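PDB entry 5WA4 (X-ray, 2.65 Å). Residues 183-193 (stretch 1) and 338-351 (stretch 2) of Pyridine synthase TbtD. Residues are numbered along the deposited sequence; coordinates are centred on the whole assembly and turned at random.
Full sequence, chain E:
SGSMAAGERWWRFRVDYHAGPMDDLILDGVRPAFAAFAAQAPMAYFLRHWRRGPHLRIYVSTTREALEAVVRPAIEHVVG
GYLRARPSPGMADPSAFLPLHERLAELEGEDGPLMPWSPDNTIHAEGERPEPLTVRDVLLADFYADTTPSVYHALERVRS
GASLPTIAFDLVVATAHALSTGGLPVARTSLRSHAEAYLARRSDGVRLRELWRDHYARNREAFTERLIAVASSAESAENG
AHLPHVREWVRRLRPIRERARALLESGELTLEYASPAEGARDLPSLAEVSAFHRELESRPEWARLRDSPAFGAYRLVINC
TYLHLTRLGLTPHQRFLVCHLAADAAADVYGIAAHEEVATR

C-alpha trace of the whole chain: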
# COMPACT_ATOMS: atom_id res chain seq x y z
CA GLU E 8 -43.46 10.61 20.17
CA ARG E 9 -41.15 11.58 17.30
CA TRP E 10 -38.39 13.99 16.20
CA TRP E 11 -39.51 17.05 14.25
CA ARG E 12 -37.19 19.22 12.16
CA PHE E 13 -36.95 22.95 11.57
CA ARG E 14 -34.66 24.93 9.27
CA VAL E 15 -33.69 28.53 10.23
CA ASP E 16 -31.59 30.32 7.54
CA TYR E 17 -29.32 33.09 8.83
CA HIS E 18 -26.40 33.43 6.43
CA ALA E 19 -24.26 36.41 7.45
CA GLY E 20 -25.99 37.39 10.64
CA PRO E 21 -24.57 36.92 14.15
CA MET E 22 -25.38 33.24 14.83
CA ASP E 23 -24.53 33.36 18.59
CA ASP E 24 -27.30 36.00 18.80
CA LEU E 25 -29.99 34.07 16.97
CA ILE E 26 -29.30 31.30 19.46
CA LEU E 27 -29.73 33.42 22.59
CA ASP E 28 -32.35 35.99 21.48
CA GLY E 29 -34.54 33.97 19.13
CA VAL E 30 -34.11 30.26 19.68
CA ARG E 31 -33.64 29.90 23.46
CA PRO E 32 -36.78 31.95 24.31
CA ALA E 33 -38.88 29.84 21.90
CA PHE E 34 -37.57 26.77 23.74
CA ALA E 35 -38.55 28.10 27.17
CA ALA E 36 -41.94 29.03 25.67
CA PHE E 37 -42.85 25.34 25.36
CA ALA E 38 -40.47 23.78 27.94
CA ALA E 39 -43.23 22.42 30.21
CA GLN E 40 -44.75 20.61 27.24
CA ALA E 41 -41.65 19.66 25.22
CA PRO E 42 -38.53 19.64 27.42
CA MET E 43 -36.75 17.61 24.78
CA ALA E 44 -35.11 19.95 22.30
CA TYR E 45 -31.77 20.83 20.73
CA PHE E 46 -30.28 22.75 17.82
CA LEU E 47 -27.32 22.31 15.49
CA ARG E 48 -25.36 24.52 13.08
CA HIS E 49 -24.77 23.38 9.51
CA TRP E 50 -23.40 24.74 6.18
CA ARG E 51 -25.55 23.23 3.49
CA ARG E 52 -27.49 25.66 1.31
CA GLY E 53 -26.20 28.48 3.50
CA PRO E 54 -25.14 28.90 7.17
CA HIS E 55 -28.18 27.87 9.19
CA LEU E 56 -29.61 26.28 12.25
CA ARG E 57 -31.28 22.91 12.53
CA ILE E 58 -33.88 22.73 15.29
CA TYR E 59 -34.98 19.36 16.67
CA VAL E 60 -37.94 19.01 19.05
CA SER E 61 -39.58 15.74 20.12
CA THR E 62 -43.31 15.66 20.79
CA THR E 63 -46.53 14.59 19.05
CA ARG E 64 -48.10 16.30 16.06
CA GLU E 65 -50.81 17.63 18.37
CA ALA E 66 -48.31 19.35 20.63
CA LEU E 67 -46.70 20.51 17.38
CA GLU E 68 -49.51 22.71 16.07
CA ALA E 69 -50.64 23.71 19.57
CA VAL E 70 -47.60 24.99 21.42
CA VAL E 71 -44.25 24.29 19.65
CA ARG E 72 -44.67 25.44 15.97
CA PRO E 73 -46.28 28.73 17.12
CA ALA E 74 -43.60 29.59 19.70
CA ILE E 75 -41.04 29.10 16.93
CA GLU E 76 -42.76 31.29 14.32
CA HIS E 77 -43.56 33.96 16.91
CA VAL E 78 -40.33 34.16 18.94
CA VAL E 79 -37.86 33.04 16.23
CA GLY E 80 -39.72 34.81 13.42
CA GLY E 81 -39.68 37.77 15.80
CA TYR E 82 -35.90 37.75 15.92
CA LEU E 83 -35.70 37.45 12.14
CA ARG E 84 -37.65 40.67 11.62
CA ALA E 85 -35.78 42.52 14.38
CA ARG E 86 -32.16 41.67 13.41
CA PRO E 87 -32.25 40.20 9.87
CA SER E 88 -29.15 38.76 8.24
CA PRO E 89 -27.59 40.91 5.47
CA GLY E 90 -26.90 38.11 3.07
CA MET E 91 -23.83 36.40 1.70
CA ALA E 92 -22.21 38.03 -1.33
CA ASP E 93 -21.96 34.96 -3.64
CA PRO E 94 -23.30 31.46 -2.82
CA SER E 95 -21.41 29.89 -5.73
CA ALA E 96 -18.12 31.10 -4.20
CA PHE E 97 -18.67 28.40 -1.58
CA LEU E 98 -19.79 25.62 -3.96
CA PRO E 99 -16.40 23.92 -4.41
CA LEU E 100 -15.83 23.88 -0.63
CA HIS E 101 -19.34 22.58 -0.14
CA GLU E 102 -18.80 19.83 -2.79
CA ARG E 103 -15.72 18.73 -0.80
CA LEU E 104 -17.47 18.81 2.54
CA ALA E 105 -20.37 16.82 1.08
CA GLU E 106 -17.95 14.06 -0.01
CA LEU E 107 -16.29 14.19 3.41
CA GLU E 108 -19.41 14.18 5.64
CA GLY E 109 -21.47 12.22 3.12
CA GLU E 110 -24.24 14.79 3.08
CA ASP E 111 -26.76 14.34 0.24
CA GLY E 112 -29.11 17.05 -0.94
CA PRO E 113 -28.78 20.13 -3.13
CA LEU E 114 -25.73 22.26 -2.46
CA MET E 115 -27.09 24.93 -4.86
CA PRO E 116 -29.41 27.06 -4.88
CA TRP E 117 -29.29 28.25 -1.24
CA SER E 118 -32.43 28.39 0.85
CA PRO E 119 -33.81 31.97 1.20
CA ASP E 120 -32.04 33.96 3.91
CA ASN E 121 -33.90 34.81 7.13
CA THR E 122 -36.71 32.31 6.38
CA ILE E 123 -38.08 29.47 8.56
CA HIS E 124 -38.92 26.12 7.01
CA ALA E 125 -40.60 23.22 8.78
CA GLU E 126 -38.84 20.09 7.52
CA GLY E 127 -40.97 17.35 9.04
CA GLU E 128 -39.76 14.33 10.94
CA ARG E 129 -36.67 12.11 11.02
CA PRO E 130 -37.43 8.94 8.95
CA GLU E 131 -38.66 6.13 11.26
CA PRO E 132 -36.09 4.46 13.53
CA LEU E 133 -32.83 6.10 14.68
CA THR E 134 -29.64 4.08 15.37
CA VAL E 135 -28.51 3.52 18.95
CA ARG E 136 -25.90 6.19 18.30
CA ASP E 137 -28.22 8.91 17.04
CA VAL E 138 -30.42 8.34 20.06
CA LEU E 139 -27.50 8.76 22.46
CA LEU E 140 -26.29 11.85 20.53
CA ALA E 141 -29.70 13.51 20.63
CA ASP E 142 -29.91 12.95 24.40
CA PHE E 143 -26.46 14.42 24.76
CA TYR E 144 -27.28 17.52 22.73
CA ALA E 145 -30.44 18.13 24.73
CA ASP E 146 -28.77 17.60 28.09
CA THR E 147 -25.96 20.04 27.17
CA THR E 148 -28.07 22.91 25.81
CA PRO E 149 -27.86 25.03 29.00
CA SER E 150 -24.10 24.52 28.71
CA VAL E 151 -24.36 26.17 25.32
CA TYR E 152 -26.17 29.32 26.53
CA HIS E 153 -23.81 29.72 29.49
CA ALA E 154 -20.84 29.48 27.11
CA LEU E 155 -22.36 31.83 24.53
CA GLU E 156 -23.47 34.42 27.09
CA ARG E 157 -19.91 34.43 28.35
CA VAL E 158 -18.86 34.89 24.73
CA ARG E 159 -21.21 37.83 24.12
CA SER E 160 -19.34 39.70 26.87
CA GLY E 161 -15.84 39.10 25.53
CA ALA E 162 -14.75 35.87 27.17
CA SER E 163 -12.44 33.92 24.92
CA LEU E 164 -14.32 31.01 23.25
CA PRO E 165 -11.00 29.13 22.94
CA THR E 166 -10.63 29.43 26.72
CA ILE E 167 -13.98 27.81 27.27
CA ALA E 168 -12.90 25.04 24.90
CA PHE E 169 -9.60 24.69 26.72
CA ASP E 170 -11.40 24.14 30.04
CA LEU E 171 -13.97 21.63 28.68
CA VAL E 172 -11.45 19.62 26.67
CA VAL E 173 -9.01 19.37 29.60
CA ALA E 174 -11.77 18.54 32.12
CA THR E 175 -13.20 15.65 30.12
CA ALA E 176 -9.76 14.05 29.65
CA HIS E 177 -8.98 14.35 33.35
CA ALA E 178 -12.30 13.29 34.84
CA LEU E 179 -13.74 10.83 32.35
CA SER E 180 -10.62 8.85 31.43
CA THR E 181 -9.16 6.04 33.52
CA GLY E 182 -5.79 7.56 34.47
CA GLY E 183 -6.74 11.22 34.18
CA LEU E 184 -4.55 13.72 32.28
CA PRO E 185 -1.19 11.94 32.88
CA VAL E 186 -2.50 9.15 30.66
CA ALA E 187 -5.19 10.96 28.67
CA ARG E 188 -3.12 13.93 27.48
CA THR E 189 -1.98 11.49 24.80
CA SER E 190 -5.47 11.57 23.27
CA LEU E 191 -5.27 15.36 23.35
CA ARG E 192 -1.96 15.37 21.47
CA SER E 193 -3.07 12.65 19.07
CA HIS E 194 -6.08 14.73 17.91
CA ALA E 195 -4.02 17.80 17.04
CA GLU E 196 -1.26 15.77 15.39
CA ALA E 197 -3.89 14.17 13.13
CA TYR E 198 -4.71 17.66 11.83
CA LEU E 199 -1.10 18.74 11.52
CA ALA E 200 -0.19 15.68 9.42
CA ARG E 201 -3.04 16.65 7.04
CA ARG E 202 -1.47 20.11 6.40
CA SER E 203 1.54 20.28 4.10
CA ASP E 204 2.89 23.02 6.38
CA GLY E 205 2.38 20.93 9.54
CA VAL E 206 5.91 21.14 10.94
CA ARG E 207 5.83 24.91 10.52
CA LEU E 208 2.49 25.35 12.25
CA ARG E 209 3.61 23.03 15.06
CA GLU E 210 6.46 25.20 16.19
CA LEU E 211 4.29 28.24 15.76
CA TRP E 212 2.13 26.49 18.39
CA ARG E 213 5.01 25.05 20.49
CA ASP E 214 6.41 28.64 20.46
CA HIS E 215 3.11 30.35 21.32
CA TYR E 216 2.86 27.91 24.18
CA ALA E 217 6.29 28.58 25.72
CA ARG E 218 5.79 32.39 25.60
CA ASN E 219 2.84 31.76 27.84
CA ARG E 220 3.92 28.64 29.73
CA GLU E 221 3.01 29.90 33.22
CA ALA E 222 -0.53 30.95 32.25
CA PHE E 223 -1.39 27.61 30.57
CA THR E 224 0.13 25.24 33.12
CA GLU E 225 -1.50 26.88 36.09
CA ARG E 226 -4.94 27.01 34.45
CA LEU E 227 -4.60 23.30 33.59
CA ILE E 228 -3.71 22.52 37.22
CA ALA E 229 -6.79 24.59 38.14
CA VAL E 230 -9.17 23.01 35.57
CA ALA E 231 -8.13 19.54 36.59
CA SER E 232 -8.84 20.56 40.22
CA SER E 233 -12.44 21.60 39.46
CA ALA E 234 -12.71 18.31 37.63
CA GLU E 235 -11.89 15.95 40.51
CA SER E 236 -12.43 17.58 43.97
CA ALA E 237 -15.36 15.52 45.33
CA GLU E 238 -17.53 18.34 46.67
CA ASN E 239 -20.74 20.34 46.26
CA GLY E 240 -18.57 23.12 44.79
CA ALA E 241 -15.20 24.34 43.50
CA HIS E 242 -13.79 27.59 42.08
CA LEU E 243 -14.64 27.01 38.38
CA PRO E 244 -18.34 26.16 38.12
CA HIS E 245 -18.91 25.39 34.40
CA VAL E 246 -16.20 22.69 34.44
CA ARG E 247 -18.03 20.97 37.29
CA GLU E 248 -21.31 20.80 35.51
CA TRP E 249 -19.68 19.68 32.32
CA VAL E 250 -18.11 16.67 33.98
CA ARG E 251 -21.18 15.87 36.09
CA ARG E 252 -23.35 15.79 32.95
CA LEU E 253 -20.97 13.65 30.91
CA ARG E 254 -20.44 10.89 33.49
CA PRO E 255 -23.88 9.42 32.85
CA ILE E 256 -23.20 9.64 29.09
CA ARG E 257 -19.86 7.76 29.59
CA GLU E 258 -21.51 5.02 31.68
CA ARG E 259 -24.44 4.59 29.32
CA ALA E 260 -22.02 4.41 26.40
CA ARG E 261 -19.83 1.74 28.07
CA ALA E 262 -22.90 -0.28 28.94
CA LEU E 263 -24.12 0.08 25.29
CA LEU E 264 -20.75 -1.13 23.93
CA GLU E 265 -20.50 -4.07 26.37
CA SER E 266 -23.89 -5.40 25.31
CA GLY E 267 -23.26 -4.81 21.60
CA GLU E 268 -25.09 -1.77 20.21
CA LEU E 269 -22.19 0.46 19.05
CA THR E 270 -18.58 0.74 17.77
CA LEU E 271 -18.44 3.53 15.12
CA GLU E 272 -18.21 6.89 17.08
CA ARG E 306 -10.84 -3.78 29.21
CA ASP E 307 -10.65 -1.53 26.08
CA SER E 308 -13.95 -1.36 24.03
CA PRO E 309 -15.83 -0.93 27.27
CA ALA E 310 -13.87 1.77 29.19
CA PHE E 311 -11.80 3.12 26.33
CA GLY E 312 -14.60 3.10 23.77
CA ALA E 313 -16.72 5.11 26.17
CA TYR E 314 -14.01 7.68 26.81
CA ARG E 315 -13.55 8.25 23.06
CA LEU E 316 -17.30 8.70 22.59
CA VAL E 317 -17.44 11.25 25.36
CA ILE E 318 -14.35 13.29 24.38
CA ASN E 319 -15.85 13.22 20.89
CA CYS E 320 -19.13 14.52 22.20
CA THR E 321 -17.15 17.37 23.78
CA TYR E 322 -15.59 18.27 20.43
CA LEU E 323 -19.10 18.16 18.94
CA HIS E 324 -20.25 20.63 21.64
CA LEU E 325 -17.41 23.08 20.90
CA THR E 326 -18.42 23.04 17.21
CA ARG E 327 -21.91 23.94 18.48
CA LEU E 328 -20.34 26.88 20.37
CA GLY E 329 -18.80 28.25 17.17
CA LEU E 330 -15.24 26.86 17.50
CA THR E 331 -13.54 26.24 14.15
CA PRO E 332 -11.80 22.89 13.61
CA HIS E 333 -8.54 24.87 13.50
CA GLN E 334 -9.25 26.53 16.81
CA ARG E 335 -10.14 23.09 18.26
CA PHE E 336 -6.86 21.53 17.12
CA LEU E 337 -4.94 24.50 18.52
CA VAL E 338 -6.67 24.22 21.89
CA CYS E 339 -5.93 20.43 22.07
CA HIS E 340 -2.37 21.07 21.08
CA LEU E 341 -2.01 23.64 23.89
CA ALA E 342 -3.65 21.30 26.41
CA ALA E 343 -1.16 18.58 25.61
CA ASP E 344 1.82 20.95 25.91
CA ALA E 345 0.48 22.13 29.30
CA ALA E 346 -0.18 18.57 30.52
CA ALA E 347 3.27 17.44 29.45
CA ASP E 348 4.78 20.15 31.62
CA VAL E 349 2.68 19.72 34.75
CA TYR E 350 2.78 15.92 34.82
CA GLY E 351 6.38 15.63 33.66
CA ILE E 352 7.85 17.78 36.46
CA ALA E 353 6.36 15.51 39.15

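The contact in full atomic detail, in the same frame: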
# COMPACT_ATOMS: atom_id res chain seq x y z
N GLY E 183 -6.76 9.77 34.15
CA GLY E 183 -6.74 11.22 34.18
C GLY E 183 -5.71 11.74 33.18
O GLY E 183 -5.18 10.96 32.37
N LEU E 184 -5.43 13.05 33.25
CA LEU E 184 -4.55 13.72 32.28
C LEU E 184 -3.16 13.09 32.05
O LEU E 184 -2.71 13.06 30.91
CB LEU E 184 -4.36 15.19 32.66
CG LEU E 184 -5.49 16.04 32.11
CD1 LEU E 184 -5.64 17.32 32.91
CD2 LEU E 184 -5.28 16.30 30.64
N PRO E 185 -2.49 12.59 33.11
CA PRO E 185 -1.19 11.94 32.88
C PRO E 185 -1.19 10.88 31.79
O PRO E 185 -0.20 10.72 31.08
CB PRO E 185 -0.89 11.30 34.24
CG PRO E 185 -1.51 12.22 35.21
CD PRO E 185 -2.77 12.73 34.55
N VAL E 186 -2.31 10.17 31.67
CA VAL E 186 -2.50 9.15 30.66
C VAL E 186 -3.23 9.71 29.45
O VAL E 186 -2.88 9.40 28.30
CB VAL E 186 -3.30 7.95 31.23
CG1 VAL E 186 -4.01 7.18 30.13
CG2 VAL E 186 -2.39 7.03 32.04
N ALA E 187 -4.24 10.54 29.72
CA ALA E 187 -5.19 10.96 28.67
C ALA E 187 -4.69 12.12 27.80
O ALA E 187 -5.25 12.37 26.74
CB ALA E 187 -6.53 11.35 29.27
N ARG E 188 -3.66 12.82 28.26
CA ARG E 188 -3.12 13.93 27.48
C ARG E 188 -2.72 13.43 26.11
O ARG E 188 -2.82 14.16 25.14
CB ARG E 188 -1.93 14.58 28.19
CG ARG E 188 -0.75 13.65 28.37
CD ARG E 188 0.14 14.13 29.49
NE ARG E 188 1.22 13.19 29.69
CZ ARG E 188 2.42 13.30 29.14
NH1 ARG E 188 2.71 14.34 28.37
NH2 ARG E 188 3.34 12.38 29.38
N THR E 189 -2.30 12.17 26.05
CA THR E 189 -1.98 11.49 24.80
C THR E 189 -3.10 11.61 23.77
O THR E 189 -2.84 11.83 22.59
CB THR E 189 -1.66 10.01 25.06
OG1 THR E 189 -0.52 9.93 25.94
CG2 THR E 189 -1.37 9.26 23.77
N SER E 190 -4.35 11.49 24.21
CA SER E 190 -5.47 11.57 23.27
C SER E 190 -5.71 13.01 22.84
O SER E 190 -6.30 13.27 21.78
CB SER E 190 -6.74 10.96 23.86
OG SER E 190 -7.34 11.84 24.79
N LEU E 191 -5.26 13.94 23.68
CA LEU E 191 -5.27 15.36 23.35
C LEU E 191 -4.20 15.71 22.33
O LEU E 191 -4.45 16.47 21.40
CB LEU E 191 -5.09 16.20 24.60
CG LEU E 191 -6.34 16.22 25.48
CD1 LEU E 191 -6.23 17.30 26.53
CD2 LEU E 191 -7.59 16.40 24.65
N ARG E 192 -3.00 15.14 22.48
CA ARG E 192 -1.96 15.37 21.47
C ARG E 192 -2.32 14.69 20.15
O ARG E 192 -2.25 15.30 19.07
CB ARG E 192 -0.60 14.86 21.94
CG ARG E 192 0.50 15.17 20.91
CD ARG E 192 1.77 15.75 21.52
NE ARG E 192 1.67 17.12 22.00
CZ ARG E 192 2.20 17.55 23.16
NH1 ARG E 192 2.85 16.71 23.95
NH2 ARG E 192 2.07 18.81 23.52
N SER E 193 -2.72 13.43 20.24
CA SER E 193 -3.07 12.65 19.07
C SER E 193 -4.05 13.36 18.12
O SER E 193 -3.89 13.29 16.90
CB SER E 193 -3.64 11.31 19.53
OG SER E 193 -4.30 10.67 18.46
N VAL E 338 -6.36 24.46 20.47
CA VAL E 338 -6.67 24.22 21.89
C VAL E 338 -6.19 22.82 22.41
O VAL E 338 -5.57 22.75 23.47
CB VAL E 338 -8.16 24.39 22.14
CG1 VAL E 338 -8.57 23.76 23.44
CG2 VAL E 338 -8.50 25.88 22.13
N CYS E 339 -6.44 21.74 21.65
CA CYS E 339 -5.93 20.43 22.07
C CYS E 339 -4.42 20.44 22.10
O CYS E 339 -3.80 19.85 22.97
CB CYS E 339 -6.38 19.29 21.15
SG CYS E 339 -8.16 19.02 20.97
N HIS E 340 -3.81 21.09 21.12
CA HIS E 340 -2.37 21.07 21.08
C HIS E 340 -1.80 21.79 22.32
O HIS E 340 -0.83 21.34 22.94
CB HIS E 340 -1.84 21.68 19.80
CG HIS E 340 -0.36 21.63 19.69
ND1 HIS E 340 0.30 20.60 19.06
CD2 HIS E 340 0.60 22.46 20.18
CE1 HIS E 340 1.60 20.81 19.14
NE2 HIS E 340 1.81 21.92 19.82
N LEU E 341 -2.44 22.90 22.70
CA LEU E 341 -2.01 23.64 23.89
C LEU E 341 -2.30 22.86 25.18
O LEU E 341 -1.54 22.95 26.14
CB LEU E 341 -2.67 25.02 23.92
CG LEU E 341 -2.18 25.99 22.84
CD1 LEU E 341 -3.04 27.24 22.73
CD2 LEU E 341 -0.72 26.33 23.10
N ALA E 342 -3.39 22.10 25.22
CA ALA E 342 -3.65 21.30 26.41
C ALA E 342 -2.54 20.31 26.58
O ALA E 342 -1.99 20.18 27.67
CB ALA E 342 -4.97 20.60 26.34
N ALA E 343 -2.16 19.64 25.50
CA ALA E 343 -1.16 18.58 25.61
C ALA E 343 0.23 19.12 25.99
O ALA E 343 0.97 18.49 26.75
CB ALA E 343 -1.10 17.75 24.32
N ASP E 344 0.59 20.29 25.47
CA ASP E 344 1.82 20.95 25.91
C ASP E 344 1.77 21.24 27.43
O ASP E 344 2.70 20.93 28.14
CB ASP E 344 2.08 22.27 25.14
CG ASP E 344 2.83 22.06 23.82
OD1 ASP E 344 3.41 20.98 23.60
OD2 ASP E 344 2.84 23.00 22.99
N ALA E 345 0.67 21.83 27.89
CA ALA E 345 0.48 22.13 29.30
C ALA E 345 0.55 20.87 30.18
O ALA E 345 1.27 20.84 31.18
CB ALA E 345 -0.83 22.83 29.51
N ALA E 346 -0.20 19.84 29.79
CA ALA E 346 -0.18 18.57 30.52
C ALA E 346 1.21 18.00 30.59
O ALA E 346 1.64 17.55 31.63
CB ALA E 346 -1.12 17.58 29.88
N ALA E 347 1.94 18.02 29.48
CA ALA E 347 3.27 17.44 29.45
C ALA E 347 4.18 18.13 30.47
O ALA E 347 5.06 17.50 31.08
CB ALA E 347 3.87 17.55 28.04
N ASP E 348 3.96 19.43 30.67
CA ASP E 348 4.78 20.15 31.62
C ASP E 348 4.43 19.75 33.03
O ASP E 348 5.28 19.26 33.77
CB ASP E 348 4.62 21.66 31.44
CG ASP E 348 5.75 22.26 30.63
OD1 ASP E 348 6.90 21.76 30.79
OD2 ASP E 348 5.49 23.19 29.83
N VAL E 349 3.16 19.92 33.38
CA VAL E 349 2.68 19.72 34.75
C VAL E 349 2.95 18.33 35.26
O VAL E 349 3.39 18.17 36.39
CB VAL E 349 1.18 19.98 34.87
CG1 VAL E 349 0.74 19.73 36.30
CG2 VAL E 349 0.86 21.41 34.42
N TYR E 350 2.71 17.32 34.41
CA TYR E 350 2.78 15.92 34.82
C TYR E 350 4.14 15.29 34.51
O TYR E 350 4.41 14.14 34.87
CB TYR E 350 1.63 15.12 34.19
CG TYR E 350 0.29 15.60 34.72
CD1 TYR E 350 -0.11 15.30 36.01
CD2 TYR E 350 -0.54 16.40 33.95
CE1 TYR E 350 -1.32 15.77 36.52
CE2 TYR E 350 -1.76 16.87 34.44
CZ TYR E 350 -2.14 16.55 35.73
OH TYR E 350 -3.34 17.02 36.23
N GLY E 351 5.01 16.07 33.88
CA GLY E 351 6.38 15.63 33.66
C GLY E 351 7.27 16.04 34.82
O GLY E 351 8.17 15.29 35.19

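Two helices far apart in sequence meet here and run in nearly opposite directions, their N-to-C axes at 147° and only 7.9 Å apart at closest approach. Helix 184-193 starts just after G183, the N-cap residue, whose positive phi by itself favours glycine and whose O accepts from A187 N at 2.8 Å. The helix is kinked: the N atoms of T189 and S190 make no bond to the turn before, although S190 N still reaches A187 O at 2.8 Å. The partner, helix 338-351, is regular through most of its length. The antiparallel register is plain from the CA pairs: P185 CA lies 5.9 Å from Y350 CA at one end, and L191 CA lies 5.3 Å from C339 CA at the other, with R192 CA also 5.3 Å from A343 CA.

Spacing this tight goes with small residues. A342, A343 and A346 point toward the first helix, and A347 stands sideways to it, so larger side chains from stretch 1 can lie almost on the backbone of stretch 2. L191 is the simplest case: its CD1 packs 3.5 Å from A342 CB, while its own backbone O sits 3.4 Å from C339 CB. R188 uses the same surface with the aliphatic base of its side chain, CB touching A346 CB at 3.5 Å. The side chain then runs obliquely over the second helix until R188 NH1 lies 3.3 Å from A347 CA. Its polar end is not left wanting: R188 NE donates to P185 O at 3.2 Å, one turn back in its own helix, and NH1 and NH2 find hydrogen bonds elsewhere in the structure.

R192 supplies the charged pairing. Its CA-to-CB bond points sideways, but the end of the side chain turns in and sits as a knob among H340, A343, D344 and A347. A343 CB lies over one face of the guanidinium, 3.4 Å from R192 NH2, and A347 CB is at the edge, 4.3 Å from R192 NH1. The same NH2 forms a salt bridge with D344 OD1 at 2.6 Å. D344 points away overall, yet its carboxylate comes back near enough to meet the arginine, so the two charges are paired in a buried setting. The approach is close enough to put R192 NH2 2.9 Å from D344 N, but both are donors and no hydrogen bond results. Indeed, no hydrogen bond crosses between the stretches.

Toward the end of the contact where P185 faces Y350, the chemistry is aromatic. Y350 points toward the first helix and offers one ring face to P185, whose CD lies 3.9 Å from the centroid of the Y350 ring, 10° off its normal: a CH-pi contact, with polarised proline C-H groups set against the pi cloud. P185 CG also comes within 3.5 Å of Y350 CD1. L184 adds apolar packing, its CB 3.6 Å from Y350 CE2.

The rule to read is alanine for closeness, with one buried ion pair where R192 meets the middle of the second stretch, and one proline-tyrosine contact near its end.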